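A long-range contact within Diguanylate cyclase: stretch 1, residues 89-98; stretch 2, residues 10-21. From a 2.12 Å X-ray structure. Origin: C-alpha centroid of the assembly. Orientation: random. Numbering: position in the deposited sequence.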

ATOM      1  N   ARG A  89       0.598  12.405  22.945  1.00 20.18           N
ATOM      2  CA  ARG A  89       1.437  11.238  23.179  1.00 17.46           C
ATOM      3  C   ARG A  89       1.275  10.321  21.987  1.00 16.84           C
ATOM      4  O   ARG A  89       0.172  10.178  21.452  1.00 22.24           O
ATOM      5  CB  ARG A  89       1.042  10.505  24.459  1.00 18.43           C
ATOM      6  CG  ARG A  89       1.355  11.232  25.744  1.00 27.21           C
ATOM      7  CD  ARG A  89       0.781  10.453  26.905  1.00 30.77           C
ATOM      8  NE  ARG A  89       1.487  10.722  28.143  1.00 52.01           N
ATOM      9  CZ  ARG A  89       1.113  10.252  29.327  1.00 48.14           C
ATOM     10  NH1 ARG A  89       0.034   9.488  29.417  1.00 36.49           N
ATOM     11  NH2 ARG A  89       1.815  10.554  30.412  1.00 54.21           N
ATOM     12  N   LEU A  90       2.381   9.695  21.590  1.00 27.37           N
ATOM     13  CA  LEU A  90       2.444   8.911  20.370  1.00 20.87           C
ATOM     14  C   LEU A  90       3.097   7.574  20.621  1.00 26.03           C
ATOM     15  O   LEU A  90       3.982   7.457  21.474  1.00 24.27           O
ATOM     16  CB  LEU A  90       3.281   9.646  19.325  1.00 22.82           C
ATOM     17  CG  LEU A  90       2.969  11.102  18.976  1.00 22.50           C
ATOM     18  CD1 LEU A  90       3.954  11.624  17.951  1.00 21.63           C
ATOM     19  CD2 LEU A  90       1.570  11.233  18.435  1.00 21.11           C
ATOM     20  N   ILE A  91       2.668   6.563  19.871  1.00 24.87           N
ATOM     21  CA  ILE A  91       3.497   5.371  19.692  1.00 25.09           C
ATOM     22  C   ILE A  91       4.451   5.644  18.534  1.00 26.72           C
ATOM     23  O   ILE A  91       4.030   6.029  17.439  1.00 20.10           O
ATOM     24  CB  ILE A  91       2.663   4.130  19.351  1.00 29.44           C
ATOM     25  CG1 ILE A  91       1.744   3.767  20.526  1.00 23.97           C
ATOM     26  CG2 ILE A  91       3.584   2.943  18.965  1.00 21.27           C
ATOM     27  CD1 ILE A  91       0.531   2.973  20.082  1.00 21.73           C
ATOM     28  N   GLU A  92       5.742   5.474  18.788  1.00 24.71           N
ATOM     29  CA  GLU A  92       6.750   5.605  17.748  1.00 22.95           C
ATOM     30  C   GLU A  92       7.284   4.222  17.374  1.00 29.69           C
ATOM     31  O   GLU A  92       7.810   3.499  18.219  1.00 23.18           O
ATOM     32  CB  GLU A  92       7.870   6.510  18.230  1.00 23.23           C
ATOM     33  CG  GLU A  92       9.038   6.677  17.275  1.00 38.36           C
ATOM     34  CD  GLU A  92      10.116   7.578  17.860  1.00 36.51           C
ATOM     35  OE1 GLU A  92       9.839   8.766  18.115  1.00 39.23           O
ATOM     36  OE2 GLU A  92      11.239   7.089  18.073  1.00 39.61           O
ATOM     37  N   LEU A  93       7.141   3.863  16.100  1.00 22.90           N
ATOM     38  CA  LEU A  93       7.540   2.549  15.613  1.00 25.00           C
ATOM     39  C   LEU A  93       8.669   2.680  14.583  1.00 21.77           C
ATOM     40  O   LEU A  93       8.468   3.206  13.492  1.00 18.59           O
ATOM     41  CB  LEU A  93       6.322   1.872  14.998  1.00 27.01           C
ATOM     42  CG  LEU A  93       6.095   0.358  14.928  1.00 34.70           C
ATOM     43  CD1 LEU A  93       6.570  -0.173  13.632  1.00 26.62           C
ATOM     44  CD2 LEU A  93       6.668  -0.444  16.110  1.00 26.16           C
ATOM     45  N   ALA A  94       9.857   2.210  14.949  1.00 29.86           N
ATOM     46  CA  ALA A  94      11.029   2.327  14.094  1.00 31.20           C
ATOM     47  C   ALA A  94      11.119   1.191  13.083  1.00 31.78           C
ATOM     48  O   ALA A  94      10.482   0.145  13.232  1.00 28.38           O
ATOM     49  CB  ALA A  94      12.313   2.393  14.944  1.00 26.72           C
ATOM     50  N   HIS A  95      11.933   1.417  12.057  1.00 29.28           N
ATOM     51  CA  HIS A  95      12.151   0.456  10.984  1.00 26.30           C
ATOM     52  C   HIS A  95      12.428  -0.955  11.504  1.00 26.51           C
ATOM     53  O   HIS A  95      11.782  -1.915  11.078  1.00 25.43           O
ATOM     54  CB  HIS A  95      13.319   0.935  10.111  1.00 38.79           C
ATOM     55  CG  HIS A  95      13.614   0.042   8.949  1.00 44.36           C
ATOM     56  ND1 HIS A  95      14.500  -1.013   9.027  1.00 44.85           N
ATOM     57  CD2 HIS A  95      13.137   0.044   7.682  1.00 43.43           C
ATOM     58  CE1 HIS A  95      14.558  -1.618   7.854  1.00 44.00           C
ATOM     59  NE2 HIS A  95      13.740  -0.998   7.021  1.00 45.87           N
ATOM     60  N   ASP A  96      13.388  -1.072  12.422  1.00 26.05           N
ATOM     61  CA  ASP A  96      13.752  -2.357  13.018  1.00 31.11           C
ATOM     62  C   ASP A  96      12.611  -2.963  13.827  1.00 31.09           C
ATOM     63  O   ASP A  96      12.423  -4.188  13.819  1.00 22.36           O
ATOM     64  CB  ASP A  96      14.992  -2.217  13.912  1.00 45.69           C
ATOM     65  CG  ASP A  96      16.273  -1.995  13.116  1.00 56.96           C
ATOM     66  OD1 ASP A  96      16.273  -2.263  11.891  1.00 48.64           O
ATOM     67  OD2 ASP A  96      17.283  -1.560  13.722  1.00 61.90           O
ATOM     68  N   ASP A  97      11.858  -2.105  14.524  1.00 25.97           N
ATOM     69  CA  ASP A  97      10.706  -2.544  15.303  1.00 26.27           C
ATOM     70  C   ASP A  97       9.694  -3.190  14.364  1.00 28.45           C
ATOM     71  O   ASP A  97       9.138  -4.245  14.659  1.00 29.53           O
ATOM     72  CB  ASP A  97      10.020  -1.356  16.015  1.00 27.63           C
ATOM     73  CG  ASP A  97      10.929  -0.636  17.005  1.00 29.70           C
ATOM     74  OD1 ASP A  97      11.909  -1.247  17.481  1.00 27.21           O
ATOM     75  OD2 ASP A  97      10.653   0.552  17.313  1.00 30.87           O
ATOM     76  N   PHE A  98       9.444  -2.537  13.233  1.00 24.94           N
ATOM     77  CA  PHE A  98       8.473  -3.050  12.281  1.00 30.71           C
ATOM     78  C   PHE A  98       8.934  -4.392  11.712  1.00 32.52           C
ATOM     79  O   PHE A  98       8.129  -5.320  11.572  1.00 28.91           O
ATOM     80  CB  PHE A  98       8.205  -2.039  11.155  1.00 32.53           C
ATOM     81  CG  PHE A  98       7.237  -2.533  10.117  1.00 33.19           C
ATOM     82  CD1 PHE A  98       5.878  -2.596  10.390  1.00 27.12           C
ATOM     83  CD2 PHE A  98       7.689  -2.955   8.865  1.00 39.96           C
ATOM     84  CE1 PHE A  98       4.981  -3.061   9.439  1.00 26.44           C
ATOM     85  CE2 PHE A  98       6.798  -3.421   7.902  1.00 32.87           C
ATOM     86  CZ  PHE A  98       5.440  -3.476   8.186  1.00 31.48           C
TER
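Stretch 2 (10-21) ELAFFARFGRMR

A segment that changes from helix to strand can pack on a β-strand twice, first through side chains and then through backbone, and stretch 2 illustrates the principle. Its helix, residues 10-17, crosses strand 89-93 at 65°, with the axes 7.6 Å apart at closest approach, a spacing that leaves room for a layer of apolar side chains. Glu10 lies beyond reach, but Leu11 begins the contact, its CD1 4.3 Å from Ile91 CD1. Ala12 and Phe13 make no contact. One turn after Leu11, Phe14 points toward the strand: its CB lies 4.4 Å from Ile91 CG2, and its ring atom CD1 lies 3.9 Å from Leu93 CG. Ala15 adds its CB 4.0 Å from Ile91 CD1, so that Ile91 meets three residues of the helix, Leu11, Phe14 and Ala15. Arg16 makes no contact. Phe17 closes the helix with its CB 4.3 Å from Leu93 CD2.

Gly18 is the first residue to leave helical phi/psi, and here the chain comes close: its CA is 3.4 Å from Glu92 O, and a β-carbon at this position would clash with that same oxygen. The absence of a side chain thus permits the close approach from which strand 19-21 sets out, antiparallel to strand 89-93. Arg19 pairs with Glu92 through two hydrogen bonds, Arg19 N to Glu92 O at 3.0 Å and Glu92 N to Arg19 O at 2.7 Å. Selenomethionine Met20 faces Ile91 in a non-hydrogen-bonded pair, its SE 3.7 Å from Ile91 CG1. Arg21 forms the next hydrogen-bonded pair, with Arg21 N to Leu90 O and Leu90 N to Arg21 O both at 2.9 Å. Its side chain shares a sheet face with Glu92, and the two form a bidentate salt bridge: Arg21 NE to Glu92 OE1 and Arg21 NH2 to Glu92 OE2, each 2.9 Å.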

ATOM      1  N   GLU A  10      -3.594  -4.155  17.083  1.00 19.92           N
ATOM      2  CA  GLU A  10      -2.520  -3.308  16.567  1.00 27.22           C
ATOM      3  C   GLU A  10      -1.996  -2.314  17.613  1.00 29.74           C
ATOM      4  O   GLU A  10      -0.778  -2.166  17.800  1.00 24.79           O
ATOM      5  CB  GLU A  10      -2.984  -2.570  15.308  1.00 23.30           C
ATOM      6  CG  GLU A  10      -3.190  -3.480  14.101  1.00 25.67           C
ATOM      7  CD  GLU A  10      -3.904  -2.775  12.951  1.00 28.25           C
ATOM      8  OE1 GLU A  10      -4.325  -1.607  13.115  1.00 25.27           O
ATOM      9  OE2 GLU A  10      -4.039  -3.391  11.875  1.00 30.12           O
ATOM     10  N   LEU A  11      -2.919  -1.639  18.295  1.00 22.96           N
ATOM     11  CA  LEU A  11      -2.541  -0.623  19.264  1.00 28.01           C
ATOM     12  C   LEU A  11      -1.639  -1.257  20.299  1.00 20.19           C
ATOM     13  O   LEU A  11      -0.562  -0.741  20.556  1.00 18.57           O
ATOM     14  CB  LEU A  11      -3.775  -0.014  19.942  1.00 25.15           C
ATOM     15  CG  LEU A  11      -4.044   1.489  19.854  1.00 35.54           C
ATOM     16  CD1 LEU A  11      -3.385   2.123  18.628  1.00 23.93           C
ATOM     17  CD2 LEU A  11      -5.573   1.767  19.886  1.00 23.54           C
ATOM     18  N   ALA A  12      -2.068  -2.388  20.859  1.00 23.93           N
ATOM     19  CA  ALA A  12      -1.298  -3.066  21.895  1.00 21.36           C
ATOM     20  C   ALA A  12       0.055  -3.560  21.376  1.00 27.31           C
ATOM     21  O   ALA A  12       1.092  -3.336  22.016  1.00 22.48           O
ATOM     22  CB  ALA A  12      -2.085  -4.237  22.502  1.00 22.96           C
ATOM     23  N   PHE A  13       0.047  -4.235  20.225  1.00 20.93           N
ATOM     24  CA  PHE A  13       1.290  -4.802  19.699  1.00 25.36           C
ATOM     25  C   PHE A  13       2.279  -3.771  19.157  1.00 20.60           C
ATOM     26  O   PHE A  13       3.485  -3.915  19.365  1.00 22.55           O
ATOM     27  CB  PHE A  13       1.032  -5.927  18.685  1.00 19.20           C
ATOM     28  CG  PHE A  13       0.722  -7.245  19.334  1.00 23.29           C
ATOM     29  CD1 PHE A  13       1.725  -7.975  19.963  1.00 25.90           C
ATOM     30  CD2 PHE A  13      -0.575  -7.738  19.356  1.00 23.24           C
ATOM     31  CE1 PHE A  13       1.448  -9.194  20.588  1.00 23.93           C
ATOM     32  CE2 PHE A  13      -0.868  -8.962  19.972  1.00 22.63           C
ATOM     33  CZ  PHE A  13       0.150  -9.695  20.591  1.00 27.52           C
ATOM     34  N   PHE A  14       1.777  -2.762  18.446  1.00 18.65           N
ATOM     35  CA  PHE A  14       2.632  -1.679  17.977  1.00 21.78           C
ATOM     36  C   PHE A  14       3.215  -0.934  19.174  1.00 22.67           C
ATOM     37  O   PHE A  14       4.377  -0.528  19.145  1.00 15.94           O
ATOM     38  CB  PHE A  14       1.856  -0.702  17.089  1.00 21.34           C
ATOM     39  CG  PHE A  14       1.708  -1.166  15.651  1.00 26.50           C
ATOM     40  CD1 PHE A  14       2.279  -0.442  14.616  1.00 30.13           C
ATOM     41  CD2 PHE A  14       1.023  -2.337  15.347  1.00 21.01           C
ATOM     42  CE1 PHE A  14       2.158  -0.870  13.286  1.00 25.05           C
ATOM     43  CE2 PHE A  14       0.889  -2.762  14.035  1.00 28.28           C
ATOM     44  CZ  PHE A  14       1.458  -2.012  12.997  1.00 18.20           C
ATOM     45  N   ALA A  15       2.397  -0.734  20.208  1.00 20.15           N
ATOM     46  CA  ALA A  15       2.895  -0.114  21.439  1.00 21.56           C
ATOM     47  C   ALA A  15       4.058  -0.914  22.024  1.00 19.51           C
ATOM     48  O   ALA A  15       5.106  -0.356  22.343  1.00 27.43           O
ATOM     49  CB  ALA A  15       1.769   0.019  22.463  1.00 22.62           C
ATOM     50  N   ARG A  16       3.884  -2.224  22.156  1.00 20.11           N
ATOM     51  CA  ARG A  16       4.940  -3.067  22.735  1.00 22.50           C
ATOM     52  C   ARG A  16       6.238  -3.189  21.921  1.00 26.81           C
ATOM     53  O   ARG A  16       7.330  -3.161  22.480  1.00 24.80           O
ATOM     54  CB  ARG A  16       4.392  -4.449  23.087  1.00 24.32           C
ATOM     55  CG  ARG A  16       3.461  -4.401  24.310  1.00 21.73           C
ATOM     56  CD  ARG A  16       2.969  -5.753  24.695  1.00 27.20           C
ATOM     57  NE  ARG A  16       4.072  -6.642  25.012  1.00 23.59           N
ATOM     58  CZ  ARG A  16       4.711  -6.671  26.177  1.00 34.14           C
ATOM     59  NH1 ARG A  16       4.353  -5.855  27.171  1.00 27.61           N
ATOM     60  NH2 ARG A  16       5.715  -7.529  26.351  1.00 39.40           N
ATOM     61  N   PHE A  17       6.119  -3.321  20.605  1.00 23.98           N
ATOM     62  CA  PHE A  17       7.301  -3.431  19.743  1.00 27.36           C
ATOM     63  C   PHE A  17       7.974  -2.078  19.533  1.00 27.36           C
ATOM     64  O   PHE A  17       9.159  -2.004  19.230  1.00 25.68           O
ATOM     65  CB  PHE A  17       6.931  -4.071  18.392  1.00 17.81           C
ATOM     66  CG  PHE A  17       6.806  -5.562  18.455  1.00 28.67           C
ATOM     67  CD1 PHE A  17       7.793  -6.376  17.919  1.00 30.77           C
ATOM     68  CD2 PHE A  17       5.717  -6.158  19.090  1.00 27.62           C
ATOM     69  CE1 PHE A  17       7.692  -7.768  17.998  1.00 32.45           C
ATOM     70  CE2 PHE A  17       5.600  -7.534  19.158  1.00 30.00           C
ATOM     71  CZ  PHE A  17       6.597  -8.346  18.610  1.00 37.18           C
ATOM     72  N   GLY A  18       7.209  -1.006  19.705  1.00 31.44           N
ATOM     73  CA  GLY A  18       7.743   0.332  19.520  1.00 33.46           C
ATOM     74  C   GLY A  18       8.101   0.989  20.838  1.00 36.56           C
ATOM     75  O   GLY A  18       8.569   0.325  21.767  1.00 31.60           O
ATOM     76  N   ARG A  19       7.890   2.299  20.918  1.00 30.17           N
ATOM     77  CA  ARG A  19       8.051   3.009  22.177  1.00 30.84           C
ATOM     78  C   ARG A  19       7.146   4.229  22.235  1.00 30.51           C
ATOM     79  O   ARG A  19       6.489   4.578  21.258  1.00 30.60           O
ATOM     80  CB  ARG A  19       9.500   3.417  22.386  1.00 30.87           C
ATOM     81  CG  ARG A  19      10.086   4.171  21.225  1.00 29.81           C
ATOM     82  CD  ARG A  19      11.175   5.056  21.726  1.00 38.57           C
ATOM     83  NE  ARG A  19      10.683   5.833  22.860  1.00 50.48           N
ATOM     84  CZ  ARG A  19      11.451   6.322  23.827  1.00 46.91           C
ATOM     85  NH1 ARG A  19      12.764   6.118  23.802  1.00 45.30           N
ATOM     86  NH2 ARG A  19      10.902   7.016  24.812  1.00 40.28           N
HETATM   87  N   MSE A  20       7.107   4.878  23.388  1.00 19.86           N
HETATM   88  CA  MSE A  20       6.202   6.011  23.578  1.00 23.30           C
HETATM   89  C   MSE A  20       6.984   7.300  23.471  1.00 19.32           C
HETATM   90  O   MSE A  20       8.176   7.356  23.782  1.00 22.79           O
HETATM   91  CB  MSE A  20       5.498   5.939  24.945  1.00 27.05           C
HETATM   92  CG  MSE A  20       4.765   4.622  25.199  1.00 32.62           C
HETATM   93 SE   MSE A  20       3.501   4.176  23.775  0.42 30.11          SE
HETATM   94  CE  MSE A  20       2.367   5.732  23.946  1.00 15.89           C
ATOM     95  N   ARG A  21       6.294   8.347  23.059  1.00 21.10           N
ATOM     96  CA  ARG A  21       6.934   9.621  22.805  1.00 29.88           C
ATOM     97  C   ARG A  21       5.960  10.715  23.217  1.00 31.77           C
ATOM     98  O   ARG A  21       4.800  10.721  22.796  1.00 33.04           O
ATOM     99  CB  ARG A  21       7.287   9.721  21.313  1.00 38.79           C
ATOM    100  CG  ARG A  21       8.493  10.582  20.983  1.00 39.73           C
ATOM    101  CD  ARG A  21       9.761  10.107  21.683  1.00 32.87           C
ATOM    102  NE  ARG A  21      10.576   9.166  20.913  1.00 24.18           N
ATOM    103  CZ  ARG A  21      11.811   8.806  21.267  1.00 26.46           C
ATOM    104  NH1 ARG A  21      12.359   9.317  22.363  1.00 30.51           N
ATOM    105  NH2 ARG A  21      12.510   7.946  20.540  1.00 24.29           N
TER